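Local coordinates for oligopeptide-binding protein AppA (Bacillus subtilis, PDB 1XOC) that binds oligopeptides outside the cell and delivers them to an ABC-type oligopeptide permease that supports sporulation and genetic competence, at residues E306-E312 with F485-P489; L264-G270 with M415-L421; N318-I323 with Y470-Y474. Where two conformers were deposited one is given. Residue numbers count along the deposited sequence, not the author numbering.

Contact 1 (E306-E312 with F485-P489). With ZN (zinc ion), chain I.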
loop_
_atom_site.group_PDB
_atom_site.type_symbol
_atom_site.label_atom_id
_atom_site.label_comp_id
_atom_site.label_asym_id
_atom_site.label_seq_id
_atom_site.Cartn_x
_atom_site.Cartn_y
_atom_site.Cartn_z
ATOM N N GLU A 306 -2.560 -16.062 8.696
ATOM C CA GLU A 306 -2.370 -17.283 7.934
ATOM C C GLU A 306 -1.209 -17.131 6.951
ATOM O O GLU A 306 -1.014 -16.064 6.375
ATOM C CB GLU A 306 -3.622 -17.565 7.112
ATOM C CG GLU A 306 -4.840 -17.859 7.936
ATOM C CD GLU A 306 -4.671 -19.035 8.862
ATOM O OE1 GLU A 306 -4.096 -20.094 8.447
ATOM O OE2 GLU A 306 -5.173 -18.927 10.012
ATOM N N VAL A 307 -0.478 -18.225 6.727
ATOM C CA VAL A 307 0.599 -18.205 5.762
ATOM C C VAL A 307 0.018 -17.919 4.375
ATOM O O VAL A 307 -1.030 -18.462 4.019
ATOM C CB VAL A 307 1.389 -19.548 5.760
ATOM C CG1 VAL A 307 2.427 -19.590 4.649
ATOM C CG2 VAL A 307 2.078 -19.763 7.088
ATOM N N ALA A 308 0.737 -17.117 3.602
ATOM C CA ALA A 308 0.353 -16.685 2.256
ATOM C C ALA A 308 1.122 -17.477 1.191
ATOM O O ALA A 308 2.336 -17.640 1.290
ATOM C CB ALA A 308 0.635 -15.225 2.071
ATOM N N TYR A 309 0.404 -17.969 0.172
ATOM C CA TYR A 309 1.030 -18.638 -0.960
ATOM C C TYR A 309 0.737 -17.970 -2.308
ATOM O O TYR A 309 1.302 -18.388 -3.330
ATOM C CB TYR A 309 0.539 -20.073 -1.033
ATOM C CG TYR A 309 0.756 -20.827 0.232
ATOM C CD1 TYR A 309 2.011 -21.338 0.537
ATOM C CD2 TYR A 309 -0.263 -21.008 1.149
ATOM C CE1 TYR A 309 2.248 -22.035 1.707
ATOM C CE2 TYR A 309 -0.030 -21.712 2.349
ATOM C CZ TYR A 309 1.239 -22.222 2.612
ATOM O OH TYR A 309 1.501 -22.916 3.781
ATOM N N ILE A 310 -0.147 -16.965 -2.298
ATOM C CA ILE A 310 -0.646 -16.288 -3.494
ATOM C C ILE A 310 -0.500 -14.767 -3.324
ATOM O O ILE A 310 -0.767 -14.244 -2.240
ATOM C CB ILE A 310 -2.128 -16.700 -3.698
ATOM C CG1 ILE A 310 -2.190 -18.200 -3.938
ATOM C CG2 ILE A 310 -2.824 -15.954 -4.823
ATOM C CD1 ILE A 310 -3.551 -18.750 -3.804
ATOM N N PRO A 311 -0.097 -14.044 -4.401
ATOM C CA PRO A 311 0.045 -12.581 -4.335
ATOM C C PRO A 311 -1.293 -11.836 -4.417
ATOM O O PRO A 311 -1.454 -10.884 -5.192
ATOM C CB PRO A 311 0.935 -12.283 -5.557
ATOM C CG PRO A 311 0.535 -13.291 -6.523
ATOM C CD PRO A 311 0.310 -14.550 -5.723
ATOM N N GLU A 312 -2.252 -12.254 -3.608
ATOM C CA GLU A 312 -3.566 -11.603 -3.588
ATOM C C GLU A 312 -4.216 -11.904 -2.251
ATOM O O GLU A 312 -3.921 -12.907 -1.620
ATOM C CB GLU A 312 -4.441 -12.117 -4.727
ATOM C CG GLU A 312 -5.807 -11.379 -4.874
ATOM C CD GLU A 312 -5.672 -9.843 -4.914
ATOM O OE1 GLU A 312 -5.884 -9.191 -3.864
ATOM O OE2 GLU A 312 -5.354 -9.304 -6.005
ATOM N N PHE A 485 6.362 -15.233 0.050
ATOM C CA PHE A 485 5.136 -14.740 0.619
ATOM C C PHE A 485 5.082 -15.222 2.055
ATOM O O PHE A 485 5.341 -16.389 2.315
ATOM C CB PHE A 485 3.939 -15.227 -0.218
ATOM C CG PHE A 485 3.952 -14.686 -1.614
ATOM C CD1 PHE A 485 4.507 -15.434 -2.658
ATOM C CD2 PHE A 485 3.482 -13.416 -1.883
ATOM C CE1 PHE A 485 4.575 -14.913 -3.950
ATOM C CE2 PHE A 485 3.544 -12.899 -3.157
ATOM C CZ PHE A 485 4.083 -13.648 -4.196
ATOM N N LEU A 486 4.773 -14.334 3.006
ATOM C CA LEU A 486 4.824 -14.695 4.421
ATOM C C LEU A 486 3.441 -14.934 5.019
ATOM O O LEU A 486 3.145 -16.046 5.426
ATOM C CB LEU A 486 5.648 -13.671 5.234
ATOM C CG LEU A 486 7.174 -13.586 4.971
ATOM C CD1 LEU A 486 7.736 -12.425 5.781
ATOM C CD2 LEU A 486 7.906 -14.889 5.249
ATOM N N TYR A 487 2.597 -13.911 5.095
ATOM C CA TYR A 487 1.270 -14.084 5.667
ATOM C C TYR A 487 0.264 -13.015 5.251
ATOM O O TYR A 487 0.628 -11.960 4.770
ATOM C CB TYR A 487 1.316 -14.173 7.188
ATOM C CG TYR A 487 2.007 -13.009 7.834
ATOM C CD1 TYR A 487 3.371 -12.999 7.960
ATOM C CD2 TYR A 487 1.299 -11.923 8.317
ATOM C CE1 TYR A 487 4.019 -11.959 8.522
ATOM C CE2 TYR A 487 1.960 -10.858 8.902
ATOM C CZ TYR A 487 3.325 -10.895 8.995
ATOM O OH TYR A 487 4.037 -9.869 9.565
ATOM N N TYR A 488 -1.009 -13.323 5.461
ATOM C CA TYR A 488 -2.093 -12.341 5.348
ATOM C C TYR A 488 -2.439 -11.815 6.733
ATOM O O TYR A 488 -2.916 -12.573 7.579
ATOM C CB TYR A 488 -3.333 -13.005 4.737
ATOM C CG TYR A 488 -3.061 -13.649 3.404
ATOM C CD1 TYR A 488 -2.621 -12.904 2.326
ATOM C CD2 TYR A 488 -3.300 -15.005 3.203
ATOM C CE1 TYR A 488 -2.358 -13.499 1.091
ATOM C CE2 TYR A 488 -3.055 -15.611 1.972
ATOM C CZ TYR A 488 -2.585 -14.853 0.923
ATOM O OH TYR A 488 -2.333 -15.471 -0.291
ATOM N N PRO A 489 -2.144 -10.539 7.006
ATOM C CA PRO A 489 -2.338 -10.054 8.359
ATOM C C PRO A 489 -3.747 -9.657 8.701
ATOM O O PRO A 489 -4.532 -9.311 7.804
ATOM C CB PRO A 489 -1.519 -8.788 8.369
ATOM C CG PRO A 489 -1.537 -8.312 7.003
ATOM C CD PRO A 489 -1.550 -9.505 6.144
HETATM ZN ZN ZN I . -4.449 -20.657 10.855
HETATM O O HOH W 1 -4.912 -14.231 7.866
HETATM O O HOH W 2 -2.481 -18.520 0.008
#
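Tyr488, Phe485 and Ala308 carry most of this contact. The small methyl of Ala308 lies over one face of the Tyr488 ring, a CH-pi contact with CB 3.6 Å from the ring centroid and 18° off the normal. At the ring's far end, Tyr488 OH donates to Ile310 O (2.8 Å) and accepts from water 2, which accepts from Tyr309 N, so the polar-tipped aromatic satisfies loop backbone. Phe485 has Pro311 N and Ile310 C over one face of its ring, next to the inverse gamma turn centred on Pro311, and its CE2 lies 3.6 Å from Pro311 CB. Antiparallel bonds fix the short edge strand: Tyr488 N to Glu306 O (2.9 Å) and Ala308 N to Leu486 O (3.2 Å). Glu306 chelates zinc through OE2 (2.1 Å) and OE1 (2.5 Å). Strand 265-271 lies on the other side of 483-496, whose Leu486 and Tyr487 both face its Val267 in a classic beta bulge; helix 293-300 touches Val307, and helix 463-480 packs on Ile310, Pro311 and Glu312.

Contact 2 (L264-G270 with M415-L421); sequences LSYVYIG and MVMGWSL
Two extended strands, 265-270 and 415-420, pair antiparallel at 150°, axes 4.6 Å apart at closest approach. Ser265-Ser420, Val267-Gly418 and Ile269-Val416 are non-hydrogen-bonded pairs (CA-CA 4.7, 4.2 and 4.6 Å); Tyr266-Trp419, Tyr268-Met417 and Gly270-Met415 are hydrogen-bonded. Tyr268 N to Met417 O is 2.9 Å, Met417 N to Tyr268 O 3.0 Å and Gly270 N to Met415 O 2.9 Å. Trp419 N to Tyr266 O is 3.0 Å, the weak return bond Tyr266 N to Trp419 O 3.4 Å, and Ser265 OG (t) also donates to Trp419 O, at 2.8 Å. Leu421 N to Leu264 O (2.9 Å) prolongs the ladder.

The p rotamers of Tyr266 and Tyr268 swing their rings over the partner strand, where Trp419 (m) completes a three-ring cluster, its CD1 3.5 Å from both Tyr266 OH and Tyr268 CE1. Its edge meets the Tyr266 face, offset (centroids 5.6 Å, planes 73°); its five-membered ring lies nearly parallel to Tyr268 but slid aside (5.0 Å, 13°). On the same side of the Tyr266 ring, Leu421 CD2 comes 3.6 Å from CE2. A CB at Gly270 would be crowded by Tyr268 CE2 (3.3 Å), hence glycine. On the opposite face Gly418 offers a hollow beside Val267, whose CG1 touches Val416 CG1 (4.3 Å).

In this peptide-binding lobe, Gly418, Trp419 and Ser420 continue the sheet into an antiparallel ladder with the bound nonapeptide. Strand 483-496 flanks 265-271, Tyr483 bonding Trp419 NE1; strand 358-367 runs parallel beside 414-420; helix 371-385 packs on Val267, Ile269 and Val416, helix 398-405 on Met415, and both on Met417.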
loop_
_atom_site.group_PDB
_atom_site.type_symbol
_atom_site.label_atom_id
_atom_site.label_comp_id
_atom_site.label_asym_id
_atom_site.label_seq_id
_atom_site.Cartn_x
_atom_site.Cartn_y
_atom_site.Cartn_z
ATOM N N LEU A 264 -6.573 -5.990 3.828
ATOM C CA LEU A 264 -6.376 -6.191 2.381
ATOM C C LEU A 264 -4.881 -6.034 2.054
ATOM O O LEU A 264 -4.445 -5.026 1.521
ATOM C CB LEU A 264 -7.245 -5.217 1.560
ATOM C CG LEU A 264 -7.337 -5.491 0.067
ATOM C CD1 LEU A 264 -8.269 -6.650 -0.197
ATOM C CD2 LEU A 264 -7.863 -4.280 -0.659
ATOM N N SER A 265 -4.108 -7.052 2.395
ATOM C CA SER A 265 -2.659 -6.903 2.485
ATOM C C SER A 265 -2.020 -8.275 2.486
ATOM O O SER A 265 -2.671 -9.294 2.790
ATOM C CB SER A 265 -2.311 -6.188 3.773
ATOM O OG SER A 265 -0.918 -6.192 3.993
ATOM N N TYR A 266 -0.723 -8.299 2.158
ATOM C CA TYR A 266 0.120 -9.431 2.551
ATOM C C TYR A 266 1.504 -8.883 2.891
ATOM O O TYR A 266 1.884 -7.804 2.421
ATOM C CB TYR A 266 0.169 -10.574 1.510
ATOM C CG TYR A 266 0.745 -10.195 0.159
ATOM C CD1 TYR A 266 2.130 -10.088 -0.048
ATOM C CD2 TYR A 266 -0.086 -9.947 -0.914
ATOM C CE1 TYR A 266 2.637 -9.742 -1.288
ATOM C CE2 TYR A 266 0.412 -9.598 -2.161
ATOM C CZ TYR A 266 1.793 -9.498 -2.332
ATOM O OH TYR A 266 2.291 -9.148 -3.571
ATOM N N VAL A 267 2.222 -9.670 3.677
ATOM C CA VAL A 267 3.603 -9.368 4.080
ATOM C C VAL A 267 4.468 -10.412 3.383
ATOM O O VAL A 267 4.049 -11.564 3.209
ATOM C CB VAL A 267 3.729 -9.385 5.618
ATOM C CG1 VAL A 267 5.169 -9.245 6.070
ATOM C CG2 VAL A 267 2.861 -8.259 6.211
ATOM N N TYR A 268 5.669 -10.005 2.992
ATOM C CA TYR A 268 6.513 -10.795 2.115
ATOM C C TYR A 268 7.974 -10.447 2.348
ATOM O O TYR A 268 8.289 -9.470 2.971
ATOM C CB TYR A 268 6.141 -10.537 0.654
ATOM C CG TYR A 268 6.424 -9.137 0.172
ATOM C CD1 TYR A 268 5.520 -8.124 0.355
ATOM C CD2 TYR A 268 7.611 -8.830 -0.457
ATOM C CE1 TYR A 268 5.785 -6.860 -0.085
ATOM C CE2 TYR A 268 7.887 -7.574 -0.884
ATOM C CZ TYR A 268 6.977 -6.584 -0.700
ATOM O OH TYR A 268 7.241 -5.321 -1.130
ATOM N N ILE A 269 8.854 -11.288 1.829
ATOM C CA ILE A 269 10.240 -10.920 1.636
ATOM C C ILE A 269 10.492 -10.657 0.176
ATOM O O ILE A 269 10.265 -11.513 -0.653
ATOM C CB ILE A 269 11.188 -12.031 2.111
ATOM C CG1 ILE A 269 10.863 -12.448 3.536
ATOM C CG2 ILE A 269 12.642 -11.589 1.960
ATOM C CD1 ILE A 269 11.625 -13.660 4.001
ATOM N N GLY A 270 10.960 -9.457 -0.113
ATOM C CA GLY A 270 11.349 -9.101 -1.456
ATOM C C GLY A 270 12.813 -9.380 -1.713
ATOM O O GLY A 270 13.660 -8.827 -1.052
ATOM N N MET A 415 14.174 -7.371 1.645
ATOM C CA MET A 415 13.437 -6.654 2.677
ATOM C C MET A 415 12.208 -7.388 3.125
ATOM O O MET A 415 11.588 -8.076 2.333
ATOM C CB MET A 415 13.060 -5.261 2.211
ATOM C CG MET A 415 12.074 -5.234 1.092
ATOM S SD MET A 415 11.675 -3.542 0.615
ATOM C CE MET A 415 10.795 -3.867 -0.920
ATOM N N VAL A 416 11.876 -7.243 4.402
ATOM C CA VAL A 416 10.585 -7.710 4.921
ATOM C C VAL A 416 9.621 -6.539 4.810
ATOM O O VAL A 416 9.845 -5.492 5.378
ATOM C CB VAL A 416 10.689 -8.183 6.387
ATOM C CG1 VAL A 416 9.305 -8.656 6.867
ATOM C CG2 VAL A 416 11.745 -9.268 6.546
ATOM N N MET A 417 8.521 -6.706 4.061
ATOM C CA MET A 417 7.719 -5.543 3.645
ATOM C C MET A 417 6.298 -5.994 3.452
ATOM O O MET A 417 6.048 -7.191 3.430
ATOM C CB MET A 417 8.269 -4.958 2.360
ATOM C CG MET A 417 7.716 -3.634 1.868
ATOM S SD MET A 417 7.497 -2.353 3.078
ATOM C CE MET A 417 9.118 -2.211 3.785
ATOM N N GLY A 418 5.374 -5.042 3.414
ATOM C CA GLY A 418 4.012 -5.374 3.026
ATOM C C GLY A 418 3.455 -4.526 1.905
ATOM O O GLY A 418 3.912 -3.419 1.656
ATOM N N TRP A 419 2.420 -5.058 1.259
ATOM C CA TRP A 419 1.547 -4.291 0.342
ATOM C C TRP A 419 0.165 -4.087 0.947
ATOM O O TRP A 419 -0.408 -5.018 1.465
ATOM C CB TRP A 419 1.350 -5.044 -0.990
ATOM C CG TRP A 419 2.546 -4.978 -1.909
ATOM C CD1 TRP A 419 3.315 -6.024 -2.347
ATOM C CD2 TRP A 419 3.097 -3.803 -2.516
ATOM N NE1 TRP A 419 4.323 -5.563 -3.162
ATOM C CE2 TRP A 419 4.224 -4.206 -3.273
ATOM C CE3 TRP A 419 2.762 -2.467 -2.480
ATOM C CZ2 TRP A 419 4.981 -3.312 -4.018
ATOM C CZ3 TRP A 419 3.536 -1.564 -3.219
ATOM C CH2 TRP A 419 4.641 -1.996 -3.947
ATOM N N SER A 420 -0.331 -2.861 0.906
ATOM C CA SER A 420 -1.776 -2.575 0.989
ATOM C C SER A 420 -2.296 -2.701 -0.436
ATOM O O SER A 420 -2.018 -1.874 -1.287
ATOM C CB SER A 420 -2.002 -1.167 1.510
ATOM O OG SER A 420 -3.374 -0.873 1.465
ATOM N N LEU A 421 -3.044 -3.760 -0.703
ATOM C CA LEU A 421 -3.326 -4.110 -2.070
ATOM C C LEU A 421 -4.342 -3.219 -2.718
ATOM O O LEU A 421 -5.153 -2.594 -2.068
ATOM C CB LEU A 421 -3.781 -5.570 -2.139
ATOM C CG LEU A 421 -2.666 -6.546 -1.751
ATOM C CD1 LEU A 421 -3.215 -7.917 -1.412
ATOM C CD2 LEU A 421 -1.598 -6.656 -2.832
HETATM O O HOH W 3 5.632 -3.164 -0.619
#

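Contact 3 (N318-I323 with Y470-Y474); sequences NYPKDI and YEQIY
An irregular segment, 318-323, lies along one side of helical turn 470-474. The helix is held by Tyr474 N to Tyr470 O (3.0 Å), whereas the loop is extended at Tyr319, Pro320 (phi/psi -77/110) and Ile323 (-107/136) and bends at Lys321-Asp322. The nearest CA pairs are Asn318-Tyr470 (7.9 Å) and Pro320-Glu471 (6.6 Å), so side chains make the joint.

Apolar packing comes first. Pro320, whose fixed phi and compact apolar ring suit packing on an aromatic, sets CD 3.5 Å from CE1 of Tyr474 (chi1 m). Ile323, with chi1 and chi2 both t, stretches CD1 to the helix, 3.5 Å from Glu471 O and 4.0 Å from Tyr474 CB; a long branched aliphatic chain fits between Glu471 and Tyr474, one turn apart on the helix.

Hydrogen bonding is found at the Asn318 end. Tyr474 OH gives a weak hydrogen bond to Asn318 O (3.5 Å). Asn318 ND2 packs 3.6 Å from Tyr470 CG, while Asn318 OD1 is bonded to Ser467 one turn earlier on the same helix.

Charge and water occupy the exposed end. The carboxylates Asp322 OD2 and Glu471 OE2 stand 4.1 Å apart, and water 4 bridges the two residues by donating to Glu471 OE2 (2.5 Å) and, weakly, to Asp322 OD1 (3.2 Å), which probably eases the repulsion; Glu471 also forms a salt bridge with Lys468.

The arrangement is plain loop-on-helix packing. On the helix's other side, Ile473 meets helix 448-457, while Tyr470 reaches back to Gln427 and Tyr474 rests on Glu312, in the loop that follows strand 306-307.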
loop_
_atom_site.group_PDB
_atom_site.type_symbol
_atom_site.label_atom_id
_atom_site.label_comp_id
_atom_site.label_asym_id
_atom_site.label_seq_id
_atom_site.Cartn_x
_atom_site.Cartn_y
_atom_site.Cartn_z
ATOM N N ASN A 318 -11.028 -12.003 -6.897
ATOM C CA ASN A 318 -10.156 -12.692 -7.839
ATOM C C ASN A 318 -9.285 -13.756 -7.186
ATOM O O ASN A 318 -8.482 -14.401 -7.861
ATOM C CB ASN A 318 -9.258 -11.675 -8.532
ATOM C CG ASN A 318 -8.751 -12.156 -9.876
ATOM O OD1 ASN A 318 -9.447 -12.850 -10.615
ATOM N ND2 ASN A 318 -7.519 -11.789 -10.198
ATOM N N TYR A 319 -9.398 -13.911 -5.872
ATOM C CA TYR A 319 -8.558 -14.852 -5.166
ATOM C C TYR A 319 -8.975 -16.231 -5.635
ATOM O O TYR A 319 -10.173 -16.541 -5.638
ATOM C CB TYR A 319 -8.716 -14.697 -3.664
ATOM C CG TYR A 319 -7.730 -15.525 -2.844
ATOM C CD1 TYR A 319 -8.065 -16.810 -2.411
ATOM C CD2 TYR A 319 -6.468 -15.040 -2.523
ATOM C CE1 TYR A 319 -7.165 -17.563 -1.662
ATOM C CE2 TYR A 319 -5.589 -15.777 -1.767
ATOM C CZ TYR A 319 -5.935 -17.028 -1.341
ATOM O OH TYR A 319 -5.027 -17.763 -0.587
ATOM N N PRO A 320 -8.004 -17.050 -6.069
ATOM C CA PRO A 320 -8.316 -18.328 -6.688
ATOM C C PRO A 320 -8.699 -19.367 -5.651
ATOM O O PRO A 320 -7.851 -19.816 -4.892
ATOM C CB PRO A 320 -7.015 -18.686 -7.397
ATOM C CG PRO A 320 -5.978 -18.065 -6.585
ATOM C CD PRO A 320 -6.556 -16.810 -6.021
ATOM N N LYS A 321 -9.970 -19.736 -5.635
ATOM C CA LYS A 321 -10.517 -20.637 -4.632
ATOM C C LYS A 321 -10.004 -22.082 -4.759
ATOM O O LYS A 321 -9.817 -22.773 -3.753
ATOM C CB LYS A 321 -12.041 -20.614 -4.740
ATOM C CG LYS A 321 -12.773 -21.171 -3.532
ATOM C CD LYS A 321 -14.027 -20.360 -3.217
ATOM C CE LYS A 321 -13.697 -18.951 -2.716
ATOM N NZ LYS A 321 -14.915 -18.287 -2.164
ATOM N N ASP A 322 -9.754 -22.517 -5.991
ATOM C CA ASP A 322 -9.517 -23.934 -6.294
ATOM C C ASP A 322 -8.249 -24.167 -7.124
ATOM O O ASP A 322 -8.237 -25.006 -8.029
ATOM C CB ASP A 322 -10.744 -24.503 -7.032
ATOM C CG ASP A 322 -11.184 -23.629 -8.215
ATOM O OD1 ASP A 322 -11.894 -24.139 -9.110
ATOM O OD2 ASP A 322 -10.811 -22.430 -8.242
ATOM N N ILE A 323 -7.186 -23.439 -6.795
ATOM C CA ILE A 323 -5.915 -23.509 -7.515
ATOM C C ILE A 323 -4.866 -24.258 -6.672
ATOM O O ILE A 323 -4.749 -24.037 -5.461
ATOM C CB ILE A 323 -5.419 -22.070 -7.855
ATOM C CG1 ILE A 323 -4.432 -22.070 -9.010
ATOM C CG2 ILE A 323 -4.781 -21.375 -6.633
ATOM C CD1 ILE A 323 -3.787 -20.708 -9.219
ATOM N N TYR A 470 -6.347 -15.386 -14.804
ATOM C CA TYR A 470 -5.452 -15.049 -13.697
ATOM C C TYR A 470 -4.922 -16.263 -12.948
ATOM O O TYR A 470 -3.873 -16.176 -12.328
ATOM C CB TYR A 470 -6.061 -14.000 -12.739
ATOM C CG TYR A 470 -5.298 -12.703 -12.843
ATOM C CD1 TYR A 470 -5.683 -11.708 -13.728
ATOM C CD2 TYR A 470 -4.137 -12.511 -12.112
ATOM C CE1 TYR A 470 -4.941 -10.533 -13.865
ATOM C CE2 TYR A 470 -3.395 -11.352 -12.243
ATOM C CZ TYR A 470 -3.798 -10.353 -13.114
ATOM O OH TYR A 470 -3.053 -9.173 -13.253
ATOM N N GLU A 471 -5.596 -17.404 -13.014
ATOM C CA GLU A 471 -5.018 -18.626 -12.431
ATOM C C GLU A 471 -3.604 -18.909 -12.991
ATOM O O GLU A 471 -2.694 -19.287 -12.254
ATOM C CB GLU A 471 -5.924 -19.832 -12.680
ATOM C CG GLU A 471 -7.232 -19.803 -11.905
ATOM C CD GLU A 471 -8.206 -20.921 -12.306
ATOM O OE1 GLU A 471 -7.863 -21.781 -13.163
ATOM O OE2 GLU A 471 -9.338 -20.934 -11.763
ATOM N N GLN A 472 -3.430 -18.716 -14.295
ATOM C CA GLN A 472 -2.131 -18.902 -14.930
ATOM C C GLN A 472 -1.089 -17.913 -14.443
ATOM O O GLN A 472 0.073 -18.256 -14.328
ATOM C CB GLN A 472 -2.242 -18.752 -16.441
ATOM C CG GLN A 472 -3.099 -19.778 -17.104
ATOM C CD GLN A 472 -3.101 -19.605 -18.604
ATOM O OE1 GLN A 472 -2.043 -19.624 -19.239
ATOM N NE2 GLN A 472 -4.288 -19.431 -19.185
ATOM N N ILE A 473 -1.494 -16.674 -14.201
ATOM C CA ILE A 473 -0.564 -15.641 -13.727
ATOM C C ILE A 473 -0.095 -15.986 -12.314
ATOM O O ILE A 473 1.096 -15.948 -12.020
ATOM C CB ILE A 473 -1.211 -14.244 -13.781
ATOM C CG1 ILE A 473 -1.392 -13.808 -15.227
ATOM C CG2 ILE A 473 -0.343 -13.216 -13.067
ATOM C CD1 ILE A 473 -2.385 -12.644 -15.435
ATOM N N TYR A 474 -1.033 -16.335 -11.445
ATOM C CA TYR A 474 -0.692 -16.808 -10.107
ATOM C C TYR A 474 0.266 -17.995 -10.120
ATOM O O TYR A 474 1.210 -18.031 -9.339
ATOM C CB TYR A 474 -1.965 -17.190 -9.366
ATOM C CG TYR A 474 -2.868 -16.032 -9.044
ATOM C CD1 TYR A 474 -4.241 -16.185 -9.085
ATOM C CD2 TYR A 474 -2.356 -14.792 -8.645
ATOM C CE1 TYR A 474 -5.075 -15.144 -8.773
ATOM C CE2 TYR A 474 -3.189 -13.745 -8.336
ATOM C CZ TYR A 474 -4.539 -13.938 -8.382
ATOM O OH TYR A 474 -5.374 -12.920 -8.086
HETATM O O HOH W 4 -9.849 -23.377 -11.391
#

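How the contacts relate
Contacts 1 and 2 share one mixed sheet, with strand 265-271 lying between 483-496 and 414-420; their centres are about 9 Å apart, and Leu486 N to Val267 O (2.9 Å) and Tyr487 O to Val267 N (3.0 Å), both probable hydrogen bonds, join them directly. Contact 3 lies farther out, its centre about 14 Å from that of contact 1 and about 19 Å from that of contact 2, touching contact 1 through Tyr319 and Tyr474. In chain order the segments run 264-270, 306-312, 318-323, 415-421, 470-474, 485-489, so contact 2 crosses both others, whereas contact 3 falls within the span of contact 1. Distant parts of the chain thus build one lobe, from peptide-bearing sheet to outer helix.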